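Local structure of UPF0311 protein CA_C3321 (Clostridium acetobutylicum ATCC 824, 3G7G) at residues G44-G48 with N49-G53; T96-D99 with E100-E103; E109-P113 with N114-F118; K130-W133 with M134-H137. The protein is of unknown function but belongs to the UPF0311 (DUF3237) family, whose members are grouped with the allene oxide cyclase-like barrels. One frame throughout, in Å; residues are numbered along the deposited sequence.

Interaction 1. Residues G44-G48 with N49-G53; sequences GKVSG and NNFNG
Val-46 and Gly-53 face each other as an antiparallel hydrogen-bonded pair, and each satisfies both backbone polar atoms of the other. Val-46 N gives its hydrogen to Gly-53 O at 2.9 Å, nearly straight at 168°, while Gly-53 N returns a bond of 3.0 Å to Val-46 O. That carbonyl has more to do: a water donates to it and also to Asn-52 OD1, joining backbone to side chain, and Asn-52 CA brings a CA-H...O contact of 3.3 Å to the same oxygen. Asn-52 suits its place because its amide oxygen can stand in for a backbone acceptor. With CG beside its own N (chi1 -59°), OD1 swings back to take a weak bond from Gly-48 N. At the far end of the loop, Phe-51 N donates to Gly-48 O over 2.8 Å. Gly-48, with no side chain, tolerates a positive phi (161°) that would be unfavourable for other residues. Next to these bonds, Val-46 CG1 meets the edge of the Phe-51 ring, 3.7 Å from CD2, and Phe-15 stacks on that ring. Such a short loop reversing the chain between adjacent strands 34-47 and 53-65 is the beta-hairpin connection expected of an antiparallel up-and-down barrel.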
loop_
_atom_site.group_PDB
_atom_site.type_symbol
_atom_site.label_atom_id
_atom_site.label_comp_id
_atom_site.label_asym_id
_atom_site.label_seq_id
_atom_site.Cartn_x
_atom_site.Cartn_y
_atom_site.Cartn_z
ATOM N N GLY A 44 17.267 -6.694 -18.866
ATOM C CA GLY A 44 17.680 -5.371 -18.495
ATOM C C GLY A 44 19.090 -5.351 -17.975
ATOM O O GLY A 44 19.557 -6.290 -17.296
ATOM N N LYS A 45 19.773 -4.260 -18.285
ATOM C CA LYS A 45 21.135 -4.102 -17.893
ATOM C C LYS A 45 21.249 -2.985 -16.881
ATOM O O LYS A 45 20.799 -1.885 -17.136
ATOM C CB LYS A 45 21.981 -3.791 -19.121
ATOM C CG LYS A 45 23.420 -3.502 -18.776
ATOM C CD LYS A 45 24.299 -3.626 -20.018
ATOM C CE LYS A 45 25.648 -2.975 -19.820
ATOM N NZ LYS A 45 26.323 -2.871 -21.162
ATOM N N VAL A 46 21.892 -3.280 -15.751
ATOM C CA VAL A 46 22.053 -2.347 -14.655
ATOM C C VAL A 46 23.463 -1.768 -14.753
ATOM O O VAL A 46 24.434 -2.513 -14.899
ATOM C CB VAL A 46 21.881 -3.041 -13.290
ATOM C CG1 VAL A 46 22.050 -2.032 -12.153
ATOM C CG2 VAL A 46 20.554 -3.792 -13.220
ATOM N N SER A 47 23.581 -0.452 -14.701
ATOM C CA SER A 47 24.896 0.165 -14.731
ATOM C C SER A 47 24.994 1.440 -13.903
ATOM O O SER A 47 24.033 2.156 -13.679
ATOM C CB SER A 47 25.351 0.360 -16.179
ATOM O OG SER A 47 24.477 1.207 -16.877
ATOM N N GLY A 48 26.178 1.695 -13.389
ATOM C CA GLY A 48 26.395 2.797 -12.468
ATOM C C GLY A 48 27.670 2.516 -11.734
ATOM O O GLY A 48 28.154 1.380 -11.728
ATOM N N ASN A 49 28.226 3.550 -11.126
ATOM C CA ASN A 49 29.514 3.422 -10.480
ATOM C C ASN A 49 29.446 2.399 -9.363
ATOM O O ASN A 49 28.670 2.540 -8.440
ATOM C CB ASN A 49 29.991 4.773 -9.944
ATOM C CG ASN A 49 31.425 4.717 -9.465
ATOM O OD1 ASN A 49 31.682 4.401 -8.299
ATOM N ND2 ASN A 49 32.380 5.007 -10.366
ATOM N N ASN A 50 30.274 1.366 -9.469
ATOM C CA ASN A 50 30.216 0.190 -8.599
ATOM C C ASN A 50 28.804 -0.373 -8.436
ATOM O O ASN A 50 28.424 -0.819 -7.352
ATOM C CB ASN A 50 30.833 0.471 -7.220
ATOM C CG ASN A 50 32.270 0.943 -7.304
ATOM O OD1 ASN A 50 32.618 1.980 -6.745
ATOM N ND2 ASN A 50 33.109 0.197 -8.010
ATOM N N PHE A 51 28.033 -0.369 -9.519
ATOM C CA PHE A 51 26.684 -0.885 -9.467
ATOM C C PHE A 51 26.314 -1.414 -10.835
ATOM O O PHE A 51 25.596 -0.745 -11.569
ATOM C CB PHE A 51 25.711 0.224 -9.008
ATOM C CG PHE A 51 24.519 -0.291 -8.285
ATOM C CD1 PHE A 51 24.490 -0.314 -6.896
ATOM C CD2 PHE A 51 23.415 -0.763 -8.994
ATOM C CE1 PHE A 51 23.398 -0.811 -6.223
ATOM C CE2 PHE A 51 22.275 -1.257 -8.322
ATOM C CZ PHE A 51 22.268 -1.287 -6.939
ATOM N N ASN A 52 26.803 -2.616 -11.165
ATOM C CA ASN A 52 26.637 -3.219 -12.495
ATOM C C ASN A 52 26.029 -4.625 -12.422
ATOM O O ASN A 52 26.493 -5.468 -11.659
ATOM C CB ASN A 52 27.995 -3.216 -13.215
ATOM C CG ASN A 52 28.573 -1.786 -13.368
ATOM O OD1 ASN A 52 28.047 -0.955 -14.119
ATOM N ND2 ASN A 52 29.648 -1.503 -12.638
ATOM N N GLY A 53 24.948 -4.875 -13.162
ATOM C CA GLY A 53 24.302 -6.175 -13.098
ATOM C C GLY A 53 23.253 -6.372 -14.154
ATOM O O GLY A 53 23.307 -5.768 -15.223
HETATM O O HOH W 1 26.917 -2.638 -16.436
#

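Interaction 2. Residues T96-D99 with E100-E103; sequences TVPD and EYIE
Tyr-101 lays its side chain alongside the ring of Pro-98, both pointing the same way, with Pro-98 CD 3.7 Å from Tyr-101 CD2. Proline offers a rigid, ridged surface: its CB lies at the edge of the aromatic ring, while CG and CD come near CD2 and CE2. Next to it, at Tyr-101 CB, Val-97 turns one branch into the bend of the chain. Its CG2 sits 3.8 Å from Tyr-101 CB and 4.1 Å from Ile-102 CG1, filling the notch where these two side chains leave the backbone; the beta-branch puts a methyl close to the main chain, where it suits this notch. The turn beneath is the lead-in to helix 102-107, just after strand 86-96 of the barrel. It is tightened by Tyr-101 N bonding to Pro-98 O at 2.9 Å and Ile-102 N to Asp-99 O at 3.2 Å, two successive i to i+3 links. Ile-102 curls over the second of these carbonyls: a chi1 of -71° places CG1 3.7 Å from Asp-99 O, and CD1 comes within 4.1 Å of Asp-99 CA. Val-111 and Ala-115 of the following loop also pack on Tyr-101, while Tyr-116 meets Val-97.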
loop_
_atom_site.group_PDB
_atom_site.type_symbol
_atom_site.label_atom_id
_atom_site.label_comp_id
_atom_site.label_asym_id
_atom_site.label_seq_id
_atom_site.Cartn_x
_atom_site.Cartn_y
_atom_site.Cartn_z
ATOM N N THR A 96 2.488 10.920 -17.766
ATOM C CA THR A 96 1.486 11.782 -18.334
ATOM C C THR A 96 2.058 12.382 -19.619
ATOM O O THR A 96 3.265 12.362 -19.836
ATOM C CB THR A 96 1.123 12.951 -17.391
ATOM O OG1 THR A 96 2.260 13.795 -17.242
ATOM C CG2 THR A 96 0.704 12.489 -16.048
ATOM N N VAL A 97 1.157 12.899 -20.447
ATOM C CA VAL A 97 1.484 13.678 -21.657
ATOM C C VAL A 97 0.607 14.919 -21.698
ATOM O O VAL A 97 -0.449 14.929 -21.093
ATOM C CB VAL A 97 1.244 12.889 -22.992
ATOM C CG1 VAL A 97 2.251 11.770 -23.143
ATOM C CG2 VAL A 97 -0.210 12.364 -23.115
ATOM N N PRO A 98 1.031 15.971 -22.422
ATOM C CA PRO A 98 0.110 17.104 -22.662
ATOM C C PRO A 98 -1.186 16.732 -23.377
ATOM O O PRO A 98 -1.273 15.679 -24.020
ATOM C CB PRO A 98 0.931 18.063 -23.513
ATOM C CG PRO A 98 2.335 17.707 -23.247
ATOM C CD PRO A 98 2.355 16.220 -23.017
ATOM N N ASP A 99 -2.184 17.599 -23.227
ATOM C CA ASP A 99 -3.559 17.322 -23.671
ATOM C C ASP A 99 -3.615 16.943 -25.123
ATOM O O ASP A 99 -4.351 16.043 -25.505
ATOM C CB ASP A 99 -4.457 18.539 -23.448
ATOM C CG ASP A 99 -5.922 18.153 -23.316
ATOM O OD1 ASP A 99 -6.500 17.746 -24.358
ATOM O OD2 ASP A 99 -6.485 18.240 -22.168
ATOM N N GLU A 100 -2.801 17.619 -25.924
ATOM C CA GLU A 100 -2.732 17.375 -27.366
ATOM C C GLU A 100 -2.278 15.965 -27.747
ATOM O O GLU A 100 -2.453 15.559 -28.881
ATOM C CB GLU A 100 -1.809 18.409 -28.032
ATOM C CG GLU A 100 -0.326 18.115 -27.851
ATOM C CD GLU A 100 0.561 19.286 -28.198
ATOM O OE1 GLU A 100 0.863 20.103 -27.298
ATOM O OE2 GLU A 100 0.975 19.368 -29.371
ATOM N N TYR A 101 -1.677 15.221 -26.822
ATOM C CA TYR A 101 -1.259 13.842 -27.115
ATOM C C TYR A 101 -2.096 12.769 -26.445
ATOM O O TYR A 101 -1.836 11.590 -26.654
ATOM C CB TYR A 101 0.180 13.615 -26.693
ATOM C CG TYR A 101 1.191 14.553 -27.304
ATOM C CD1 TYR A 101 1.801 14.258 -28.522
ATOM C CD2 TYR A 101 1.585 15.701 -26.633
ATOM C CE1 TYR A 101 2.761 15.103 -29.059
ATOM C CE2 TYR A 101 2.545 16.546 -27.159
ATOM C CZ TYR A 101 3.123 16.244 -28.368
ATOM O OH TYR A 101 4.076 17.090 -28.882
ATOM N N ILE A 102 -3.075 13.165 -25.636
ATOM C CA ILE A 102 -3.901 12.209 -24.896
ATOM C C ILE A 102 -4.615 11.197 -25.784
ATOM O O ILE A 102 -4.530 10.003 -25.513
ATOM C CB ILE A 102 -4.897 12.909 -23.930
ATOM C CG1 ILE A 102 -4.132 13.516 -22.752
ATOM C CG2 ILE A 102 -5.962 11.915 -23.411
ATOM C CD1 ILE A 102 -5.016 14.101 -21.681
ATOM N N GLU A 103 -5.264 11.633 -26.855
ATOM C CA GLU A 103 -5.955 10.695 -27.742
ATOM C C GLU A 103 -4.990 9.696 -28.318
ATOM O O GLU A 103 -5.326 8.550 -28.514
ATOM C CB GLU A 103 -6.706 11.391 -28.884
ATOM C CG GLU A 103 -7.840 12.297 -28.470
ATOM C CD GLU A 103 -9.072 11.574 -27.981
ATOM O OE1 GLU A 103 -9.326 10.456 -28.401
ATOM O OE2 GLU A 103 -9.777 12.142 -27.164
#

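Interaction 3. Residues E109-P113 with N114-F118; sequences EFVDP and NAYYF
Val-111 and Ala-115 form the close-packed part of this turn, Val-111 CG1 lying 3.6 Å from Ala-115 CB. The same methyl sits over one face of the Tyr-116 ring, 4.1 Å from Tyr-116 CZ, so a single branch of the valine fills the angle between a small side chain and a broad one. Alanine fits because its methyl is already pressed against a carbonyl, with CB only 3.0 Å from Asp-112 O. Tyr-116 folds back across the turn, CG turned away from its carbonyl carbon (chi1 -68°), which carries its far end to Val-111 and the hydroxyl on to a weak bond with Arg-145. Val-97 and, from helix 102-107, Ala-104 and Val-105 close round the buried valine, so this compact side packs the loop between helix 102-107 and strand 117-126 against the preceding turn and helix at one end of the barrel. The backbone closes the turn with Ala-115 N bonding to Asp-112 O at 2.9 Å and a weak bond, of 3.4 Å, from Tyr-116 N to Pro-113 O. The more exposed part, at Asp-112, Pro-113 and Asn-114, is more polar. There Asp-112 OD1 accepts from Asn-114 N at 2.7 Å, the N-H coming from above the carboxylate plane, as in an Asx turn; the short aspartate is just long enough to reach two residues ahead. Asn-114 crosses the aspartate obliquely, its amide turned 56° from the carboxylate.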
loop_
_atom_site.group_PDB
_atom_site.type_symbol
_atom_site.label_atom_id
_atom_site.label_comp_id
_atom_site.label_asym_id
_atom_site.label_seq_id
_atom_site.Cartn_x
_atom_site.Cartn_y
_atom_site.Cartn_z
ATOM N N GLU A 109 -1.186 5.490 -30.139
ATOM C CA GLU A 109 -0.493 5.937 -31.359
ATOM C C GLU A 109 0.837 6.496 -30.901
ATOM O O GLU A 109 1.040 6.718 -29.700
ATOM C CB GLU A 109 -1.236 7.082 -32.079
ATOM C CG GLU A 109 -2.621 6.783 -32.679
ATOM C CD GLU A 109 -3.518 8.046 -32.724
ATOM O OE1 GLU A 109 -4.715 7.976 -32.318
ATOM O OE2 GLU A 109 -3.013 9.122 -33.140
ATOM N N PHE A 110 1.720 6.775 -31.861
ATOM C CA PHE A 110 3.022 7.345 -31.542
ATOM C C PHE A 110 2.914 8.697 -30.820
ATOM O O PHE A 110 2.271 9.650 -31.323
ATOM C CB PHE A 110 3.884 7.512 -32.794
ATOM C CG PHE A 110 5.236 8.123 -32.512
ATOM C CD1 PHE A 110 6.149 7.466 -31.678
ATOM C CD2 PHE A 110 5.592 9.357 -33.059
ATOM C CE1 PHE A 110 7.393 8.025 -31.400
ATOM C CE2 PHE A 110 6.837 9.917 -32.784
ATOM C CZ PHE A 110 7.737 9.247 -31.949
ATOM N N VAL A 111 3.522 8.752 -29.628
ATOM C CA VAL A 111 3.831 10.016 -28.970
ATOM C C VAL A 111 5.345 10.145 -28.801
ATOM O O VAL A 111 6.036 9.199 -28.397
ATOM C CB VAL A 111 3.092 10.146 -27.627
ATOM C CG1 VAL A 111 3.574 11.369 -26.862
ATOM C CG2 VAL A 111 1.575 10.230 -27.880
ATOM N N ASP A 112 5.855 11.320 -29.151
ATOM C CA ASP A 112 7.280 11.631 -29.029
ATOM C C ASP A 112 7.711 11.494 -27.562
ATOM O O ASP A 112 7.045 12.054 -26.691
ATOM C CB ASP A 112 7.504 13.057 -29.537
ATOM C CG ASP A 112 8.740 13.709 -28.977
ATOM O OD1 ASP A 112 9.681 13.002 -28.529
ATOM O OD2 ASP A 112 8.771 14.963 -28.997
ATOM N N PRO A 113 8.805 10.740 -27.292
ATOM C CA PRO A 113 9.415 10.550 -25.961
ATOM C C PRO A 113 9.585 11.821 -25.129
ATOM O O PRO A 113 9.464 11.766 -23.891
ATOM C CB PRO A 113 10.811 9.989 -26.288
ATOM C CG PRO A 113 10.640 9.272 -27.551
ATOM C CD PRO A 113 9.524 9.961 -28.321
ATOM N N ASN A 114 9.903 12.938 -25.792
ATOM C CA ASN A 114 10.120 14.211 -25.090
ATOM C C ASN A 114 8.813 14.833 -24.580
ATOM O O ASN A 114 8.820 15.767 -23.773
ATOM C CB ASN A 114 10.855 15.211 -25.984
ATOM C CG ASN A 114 12.358 14.898 -26.135
ATOM O OD1 ASN A 114 13.040 15.535 -26.959
ATOM N ND2 ASN A 114 12.882 13.934 -25.341
ATOM N N ALA A 115 7.692 14.304 -25.050
ATOM C CA ALA A 115 6.382 14.747 -24.607
ATOM C C ALA A 115 6.026 14.258 -23.181
ATOM O O ALA A 115 5.259 14.907 -22.490
ATOM C CB ALA A 115 5.320 14.303 -25.611
ATOM N N TYR A 116 6.613 13.148 -22.742
ATOM C CA TYR A 116 6.231 12.525 -21.471
ATOM C C TYR A 116 6.804 13.172 -20.199
ATOM O O TYR A 116 7.960 13.572 -20.165
ATOM C CB TYR A 116 6.648 11.064 -21.467
ATOM C CG TYR A 116 5.897 10.174 -22.434
ATOM C CD1 TYR A 116 4.614 9.743 -22.164
ATOM C CD2 TYR A 116 6.512 9.714 -23.593
ATOM C CE1 TYR A 116 3.937 8.890 -23.032
ATOM C CE2 TYR A 116 5.859 8.864 -24.472
ATOM C CZ TYR A 116 4.574 8.467 -24.200
ATOM O OH TYR A 116 3.939 7.640 -25.092
ATOM N N TYR A 117 5.956 13.293 -19.181
ATOM C CA TYR A 117 6.376 13.343 -17.789
ATOM C C TYR A 117 6.336 11.904 -17.278
ATOM O O TYR A 117 5.280 11.307 -17.237
ATOM C CB TYR A 117 5.419 14.190 -16.974
ATOM C CG TYR A 117 5.772 14.285 -15.514
ATOM C CD1 TYR A 117 6.668 15.238 -15.077
ATOM C CD2 TYR A 117 5.215 13.410 -14.564
ATOM C CE1 TYR A 117 7.015 15.320 -13.758
ATOM C CE2 TYR A 117 5.559 13.482 -13.248
ATOM C CZ TYR A 117 6.448 14.465 -12.845
ATOM O OH TYR A 117 6.829 14.594 -11.523
ATOM N N PHE A 118 7.473 11.363 -16.875
ATOM C CA PHE A 118 7.571 9.959 -16.520
ATOM C C PHE A 118 8.494 9.837 -15.283
ATOM O O PHE A 118 9.701 9.865 -15.406
ATOM C CB PHE A 118 8.068 9.210 -17.773
ATOM C CG PHE A 118 8.041 7.717 -17.675
ATOM C CD1 PHE A 118 8.628 6.958 -18.686
ATOM C CD2 PHE A 118 7.448 7.052 -16.592
ATOM C CE1 PHE A 118 8.640 5.562 -18.621
ATOM C CE2 PHE A 118 7.480 5.664 -16.515
ATOM C CZ PHE A 118 8.068 4.919 -17.547
#

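Interaction 4. Residues K130-W133 with M134-H137; sequences KYKW and MMNH
Tyr-131 opens the turn by accepting at its backbone O the hydrogen of Met-134 N, 3.1 Å away. Its ring meets the sulfur of Met-134 obliquely, CD1 4.3 Å from SD, in a loose Met-aromatic contact, while its hydroxyl is held elsewhere by Asp-83. Lys-132 follows, and its carbonyl is doubly gripped: Met-135 N at 2.9 Å and Asn-136 ND2 at 3.0 Å reach the oxygen from opposite faces of its plane. Asparagine is apt here, since its short amide can curl back four residues to share an acceptor already in use. The lysine chain runs beside Met-135, pointing the same way, with NZ 3.8 Å from SD; its ammonium makes a salt bridge to Asp-30 of the third subunit. Trp-133 comes next. Its indole takes up the position between backbone N and carbonyl (chi1 66°), which brings it under the following residue: Met-134 CG stands over the centre of the six-membered ring, 3.6 Å from its centroid and 11° off the normal, a CH-pi contact. The flexible methionine crosses the indole, its sulfur obliquely placed 4.8 Å from the same centroid, a Met-aromatic contact, and still reaches Phe-15 and Phe-124 of the barrel. Two successive i to i+3 bonds make overlapping turns in the loop between barrel strands 117-126 and 139-144.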
loop_
_atom_site.group_PDB
_atom_site.type_symbol
_atom_site.label_atom_id
_atom_site.label_comp_id
_atom_site.label_asym_id
_atom_site.label_seq_id
_atom_site.Cartn_x
_atom_site.Cartn_y
_atom_site.Cartn_z
ATOM N N LYS A 130 26.053 -4.482 2.714
ATOM C CA LYS A 130 26.641 -3.584 1.739
ATOM C C LYS A 130 25.540 -2.766 1.080
ATOM O O LYS A 130 25.777 -1.628 0.715
ATOM C CB LYS A 130 27.409 -4.372 0.696
ATOM C CG LYS A 130 28.239 -3.558 -0.223
ATOM C CD LYS A 130 28.822 -4.395 -1.314
ATOM C CE LYS A 130 29.736 -3.541 -2.218
ATOM N NZ LYS A 130 30.133 -4.320 -3.443
ATOM N N TYR A 131 24.348 -3.336 0.953
ATOM C CA TYR A 131 23.225 -2.647 0.278
ATOM C C TYR A 131 22.051 -2.258 1.189
ATOM O O TYR A 131 20.991 -1.842 0.669
ATOM C CB TYR A 131 22.712 -3.504 -0.896
ATOM C CG TYR A 131 23.837 -3.819 -1.848
ATOM C CD1 TYR A 131 24.295 -2.862 -2.751
ATOM C CD2 TYR A 131 24.483 -5.055 -1.807
ATOM C CE1 TYR A 131 25.351 -3.136 -3.588
ATOM C CE2 TYR A 131 25.534 -5.320 -2.617
ATOM C CZ TYR A 131 25.960 -4.358 -3.509
ATOM O OH TYR A 131 26.989 -4.646 -4.338
ATOM N N LYS A 132 22.226 -2.311 2.516
ATOM C CA LYS A 132 21.102 -1.979 3.396
ATOM C C LYS A 132 20.698 -0.473 3.340
ATOM O O LYS A 132 19.537 -0.111 3.645
ATOM C CB LYS A 132 21.319 -2.498 4.816
ATOM C CG LYS A 132 21.127 -4.023 4.928
ATOM C CD LYS A 132 19.645 -4.466 4.797
ATOM C CE LYS A 132 19.537 -5.972 4.747
ATOM N NZ LYS A 132 18.131 -6.557 4.884
ATOM N N TRP A 133 21.644 0.372 2.913
ATOM C CA TRP A 133 21.398 1.786 2.710
ATOM C C TRP A 133 20.268 2.045 1.710
ATOM O O TRP A 133 19.607 3.071 1.790
ATOM C CB TRP A 133 22.670 2.500 2.249
ATOM C CG TRP A 133 23.186 2.093 0.889
ATOM C CD1 TRP A 133 24.082 1.080 0.603
ATOM C CD2 TRP A 133 22.871 2.706 -0.366
ATOM N NE1 TRP A 133 24.302 1.010 -0.763
ATOM C CE2 TRP A 133 23.583 2.000 -1.376
ATOM C CE3 TRP A 133 22.031 3.766 -0.745
ATOM C CZ2 TRP A 133 23.484 2.336 -2.736
ATOM C CZ3 TRP A 133 21.943 4.095 -2.099
ATOM C CH2 TRP A 133 22.665 3.389 -3.070
ATOM N N MET A 134 20.026 1.090 0.808
ATOM C CA MET A 134 18.985 1.222 -0.192
ATOM C C MET A 134 17.621 1.113 0.465
ATOM O O MET A 134 16.611 1.553 -0.095
ATOM C CB MET A 134 19.138 0.173 -1.307
ATOM C CG MET A 134 20.450 0.268 -2.094
ATOM S SD MET A 134 20.569 -0.831 -3.530
ATOM C CE MET A 134 19.550 0.111 -4.612
ATOM N N MET A 135 17.574 0.491 1.640
ATOM C CA MET A 135 16.336 0.428 2.416
ATOM C C MET A 135 16.181 1.638 3.369
ATOM O O MET A 135 15.145 1.809 4.016
ATOM C CB MET A 135 16.227 -0.920 3.156
ATOM C CG MET A 135 16.362 -2.196 2.251
ATOM S SD MET A 135 16.151 -3.764 3.151
ATOM C CE MET A 135 14.429 -3.631 3.567
ATOM N N ASN A 136 17.177 2.511 3.431
ATOM C CA ASN A 136 17.140 3.574 4.425
ATOM C C ASN A 136 17.345 4.953 3.853
ATOM O O ASN A 136 17.728 5.894 4.556
ATOM C CB ASN A 136 18.139 3.244 5.539
ATOM C CG ASN A 136 17.690 2.066 6.369
ATOM O OD1 ASN A 136 16.768 2.177 7.178
ATOM N ND2 ASN A 136 18.293 0.930 6.148
ATOM N N HIS A 137 17.037 5.076 2.569
ATOM C CA HIS A 137 16.977 6.358 1.898
ATOM C C HIS A 137 15.724 6.435 1.026
ATOM O O HIS A 137 15.124 5.389 0.643
ATOM C CB HIS A 137 18.175 6.548 1.004
ATOM C CG HIS A 137 19.457 6.677 1.738
ATOM N ND1 HIS A 137 20.079 7.891 1.939
ATOM C CD2 HIS A 137 20.235 5.745 2.333
ATOM C CE1 HIS A 137 21.200 7.692 2.608
ATOM N NE2 HIS A 137 21.314 6.401 2.868
#

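How the interactions relate
All four contacts belong to loops, strand ends and the start of a short helix around one closed antiparallel barrel, and they come in series along the chain. Interactions 2 and 3, with centres about 8 Å apart, flank helix 102-107 and touch directly: Thr-96 and Tyr-117 pair their strands, while Pro-98 packs on the backbone of Ala-115. Interactions 1 and 4 have centres about 16 Å apart and meet where Phe-51 packs on Met-134 and Tyr-131. Interactions 2 and 4 lie far apart, about 37 Å between centres, on opposite sides of the chain's centre. A strand end and a distant loop nevertheless meet in the assembly, Tyr-117 packing edge-to-face on His-137 of the second subunit.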